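Long-range contact in mandelate racemase/muconate lactonizing enzyme-like protein (Rubrobacter xylanophilus DSM 9941, PDB 2QQ6), which probably works as a magnesium-dependent lyase or related enzyme of the mandelate racemase/muconate lactonizing branch of the enolase superfamily: residues 166-175 against 211-221. Numbering follows the deposited sequence.
Sequences DAIKLDVDDI and VEVAIDMHGRF. With MG (magnesium ion), chain D.
Strands 167-171 and 212-216 pair in parallel as neighbours in the barrel domain of an enolase-superfamily protein, joined by a right-handed beta-alpha-beta crossover through helix 190-207, and the pair illustrates how such a barrel gathers its metal site at the carboxyl ends of its strands. Backbone bonds alternate from Glu212 N to Asp166 O up to Asp216 N, which meets Leu170 O at 2.7 Å; the next, from Val172 N, is weak. Ile168, Leu170, Val213 and Ile215 turn to the helix-covered face, where Val172 CG2 meets Ile215 CG2 at 3.6 Å, the two side chains crossing nearly at right angles. Lys169, Ala214, Asp171 and Asp216 face the barrel interior. Fully extended from a chi1 of -178°, Lys169 reaches past Asp216, CE 3.6 Å from OD2, while NZ forms a salt bridge with Glu242 and a hydrogen bond with the Tyr125 hydroxyl. Asp216 OD2 binds magnesium at 2.2 Å, Glu242 and Glu268 supplying the other protein ligands; OD1 accepts His218 N at 2.6 Å in an Asx turn. Beyond the strands, Asp173 is shared: His218 ND1 donates to OD1 (2.9 Å) on the syn side but tilted out of the carboxylate plane, and OD2 takes Arg220 NE (3.2 Å) from above that plane in a salt bridge; Arg220 NH2 also bonds to Ala136 O. Asp173 thus ties His218 and Arg220 to the turn after strand 167-171, while the Asx turn helps hold the Asp216 carboxylate on the metal.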
# COMPACT_ATOMS: atom_id res chain seq x y z
N ASP B 166 -24.93 -6.82 22.45
CA ASP B 166 -26.16 -6.19 22.01
C ASP B 166 -25.90 -5.47 20.68
O ASP B 166 -26.59 -4.52 20.31
CB ASP B 166 -26.66 -5.23 23.07
CG ASP B 166 -25.71 -4.08 23.28
OD1 ASP B 166 -24.47 -4.31 23.24
OD2 ASP B 166 -26.19 -2.94 23.50
N ALA B 167 -24.86 -5.94 19.99
CA ALA B 167 -24.44 -5.42 18.70
C ALA B 167 -23.90 -6.60 17.88
O ALA B 167 -22.88 -7.21 18.22
CB ALA B 167 -23.37 -4.37 18.89
N ILE B 168 -24.60 -6.91 16.79
CA ILE B 168 -24.24 -8.03 15.93
C ILE B 168 -23.83 -7.61 14.52
O ILE B 168 -24.38 -6.66 13.99
CB ILE B 168 -25.44 -9.00 15.85
CG1 ILE B 168 -25.34 -10.04 16.96
CG2 ILE B 168 -25.52 -9.66 14.49
CD1 ILE B 168 -25.17 -9.45 18.34
N LYS B 169 -22.87 -8.32 13.93
CA LYS B 169 -22.45 -8.04 12.55
C LYS B 169 -22.65 -9.27 11.67
O LYS B 169 -22.31 -10.39 12.06
CB LYS B 169 -20.98 -7.61 12.49
CG LYS B 169 -20.49 -7.26 11.08
CD LYS B 169 -18.99 -6.95 11.10
CE LYS B 169 -18.50 -6.22 9.84
NZ LYS B 169 -17.14 -5.64 10.01
N LEU B 170 -23.17 -9.06 10.46
CA LEU B 170 -23.46 -10.14 9.52
C LEU B 170 -23.09 -9.92 8.06
O LEU B 170 -23.15 -8.79 7.56
CB LEU B 170 -24.94 -10.48 9.60
CG LEU B 170 -25.20 -11.80 10.30
CD1 LEU B 170 -26.60 -11.80 10.88
CD2 LEU B 170 -24.98 -12.95 9.31
N ASP B 171 -22.75 -11.01 7.37
CA ASP B 171 -22.39 -10.96 5.95
C ASP B 171 -23.57 -11.31 5.08
O ASP B 171 -24.49 -11.97 5.53
CB ASP B 171 -21.27 -11.95 5.62
CG ASP B 171 -19.98 -11.63 6.32
OD1 ASP B 171 -19.76 -10.44 6.64
OD2 ASP B 171 -19.18 -12.57 6.53
N VAL B 172 -23.52 -10.88 3.82
CA VAL B 172 -24.60 -11.16 2.88
C VAL B 172 -24.12 -11.30 1.44
O VAL B 172 -24.91 -11.19 0.50
CB VAL B 172 -25.71 -10.08 2.93
CG1 VAL B 172 -26.32 -10.04 4.32
CG2 VAL B 172 -25.15 -8.73 2.56
N ASP B 173 -22.83 -11.56 1.28
CA ASP B 173 -22.24 -11.74 -0.04
C ASP B 173 -21.77 -13.19 -0.29
O ASP B 173 -21.14 -13.82 0.55
CB ASP B 173 -21.06 -10.76 -0.26
CG ASP B 173 -19.88 -11.02 0.68
OD1 ASP B 173 -20.07 -10.93 1.91
OD2 ASP B 173 -18.76 -11.30 0.20
N ASP B 174 -22.11 -13.70 -1.47
CA ASP B 174 -21.74 -15.06 -1.86
C ASP B 174 -21.41 -15.05 -3.36
O ASP B 174 -22.08 -15.68 -4.17
CB ASP B 174 -22.92 -16.00 -1.56
CG ASP B 174 -22.51 -17.46 -1.53
OD1 ASP B 174 -21.30 -17.75 -1.43
OD2 ASP B 174 -23.41 -18.33 -1.61
N ILE B 175 -20.35 -14.31 -3.70
CA ILE B 175 -19.89 -14.16 -5.09
C ILE B 175 -19.49 -15.49 -5.73
O ILE B 175 -19.47 -15.63 -6.96
CB ILE B 175 -18.69 -13.16 -5.15
CG1 ILE B 175 -19.20 -11.73 -5.06
CG2 ILE B 175 -17.93 -13.29 -6.46
CD1 ILE B 175 -20.03 -11.43 -3.85
N VAL B 211 -31.64 -4.94 19.79
CA VAL B 211 -30.28 -5.39 19.56
C VAL B 211 -29.84 -4.69 18.28
O VAL B 211 -30.64 -4.56 17.35
CB VAL B 211 -30.20 -6.90 19.35
CG1 VAL B 211 -28.77 -7.31 19.09
CG2 VAL B 211 -30.75 -7.62 20.56
N GLU B 212 -28.60 -4.23 18.23
CA GLU B 212 -28.14 -3.55 17.03
C GLU B 212 -27.43 -4.46 16.03
O GLU B 212 -26.45 -5.14 16.35
CB GLU B 212 -27.27 -2.37 17.41
CG GLU B 212 -28.03 -1.31 18.18
CD GLU B 212 -27.31 0.01 18.20
OE1 GLU B 212 -26.25 0.11 18.86
OE2 GLU B 212 -27.79 0.95 17.54
N VAL B 213 -27.92 -4.46 14.81
CA VAL B 213 -27.33 -5.29 13.79
C VAL B 213 -26.84 -4.55 12.55
O VAL B 213 -27.58 -3.81 11.90
CB VAL B 213 -28.31 -6.42 13.39
CG1 VAL B 213 -29.71 -5.88 13.29
CG2 VAL B 213 -27.88 -7.05 12.08
N ALA B 214 -25.57 -4.76 12.24
CA ALA B 214 -24.92 -4.16 11.08
C ALA B 214 -24.61 -5.28 10.09
O ALA B 214 -24.44 -6.43 10.49
CB ALA B 214 -23.65 -3.43 11.49
N ILE B 215 -24.54 -4.93 8.80
CA ILE B 215 -24.32 -5.88 7.71
C ILE B 215 -23.17 -5.51 6.76
O ILE B 215 -23.10 -4.39 6.25
CB ILE B 215 -25.62 -6.02 6.90
CG1 ILE B 215 -26.67 -6.70 7.78
CG2 ILE B 215 -25.37 -6.75 5.59
CD1 ILE B 215 -28.04 -6.79 7.15
N ASP B 216 -22.28 -6.47 6.50
CA ASP B 216 -21.13 -6.26 5.63
C ASP B 216 -21.38 -6.84 4.25
O ASP B 216 -21.92 -7.94 4.12
CB ASP B 216 -19.89 -6.94 6.23
CG ASP B 216 -18.58 -6.42 5.66
OD1 ASP B 216 -18.54 -5.93 4.51
OD2 ASP B 216 -17.56 -6.53 6.37
N MSE B 217 -20.98 -6.10 3.22
CA MSE B 217 -21.11 -6.55 1.83
C MSE B 217 -19.75 -6.83 1.22
O MSE B 217 -19.64 -7.16 0.04
CB MSE B 217 -21.83 -5.49 1.00
CG MSE B 217 -23.27 -5.26 1.41
SE MSE B 217 -24.33 -4.26 0.03
CE MSE B 217 -24.42 -2.54 0.88
N HIS B 218 -18.70 -6.69 2.02
CA HIS B 218 -17.33 -6.92 1.59
C HIS B 218 -16.99 -6.28 0.26
O HIS B 218 -16.19 -6.80 -0.51
CB HIS B 218 -17.06 -8.43 1.56
CG HIS B 218 -16.94 -9.02 2.93
ND1 HIS B 218 -17.70 -10.09 3.35
CD2 HIS B 218 -16.21 -8.64 4.01
CE1 HIS B 218 -17.45 -10.33 4.62
NE2 HIS B 218 -16.55 -9.46 5.05
N GLY B 219 -17.62 -5.13 0.01
CA GLY B 219 -17.44 -4.34 -1.21
C GLY B 219 -17.21 -5.13 -2.49
O GLY B 219 -16.09 -5.17 -3.00
N ARG B 220 -18.27 -5.71 -3.02
CA ARG B 220 -18.16 -6.52 -4.23
C ARG B 220 -19.12 -6.13 -5.34
O ARG B 220 -19.14 -6.79 -6.38
CB ARG B 220 -18.46 -8.00 -3.93
CG ARG B 220 -18.03 -8.53 -2.58
CD ARG B 220 -16.64 -9.10 -2.60
NE ARG B 220 -16.39 -9.88 -1.39
CZ ARG B 220 -15.23 -10.45 -1.10
NH1 ARG B 220 -14.20 -10.33 -1.92
NH2 ARG B 220 -15.11 -11.14 0.02
N PHE B 221 -19.90 -5.06 -5.17
CA PHE B 221 -20.89 -4.74 -6.20
C PHE B 221 -20.87 -3.40 -6.92
O PHE B 221 -20.32 -2.41 -6.44
CB PHE B 221 -22.27 -4.98 -5.62
CG PHE B 221 -22.33 -6.19 -4.75
CD1 PHE B 221 -21.89 -6.12 -3.43
CD2 PHE B 221 -22.73 -7.41 -5.26
CE1 PHE B 221 -21.87 -7.26 -2.64
CE2 PHE B 221 -22.71 -8.56 -4.48
CZ PHE B 221 -22.28 -8.49 -3.17
MG MG D . -15.52 -5.91 7.07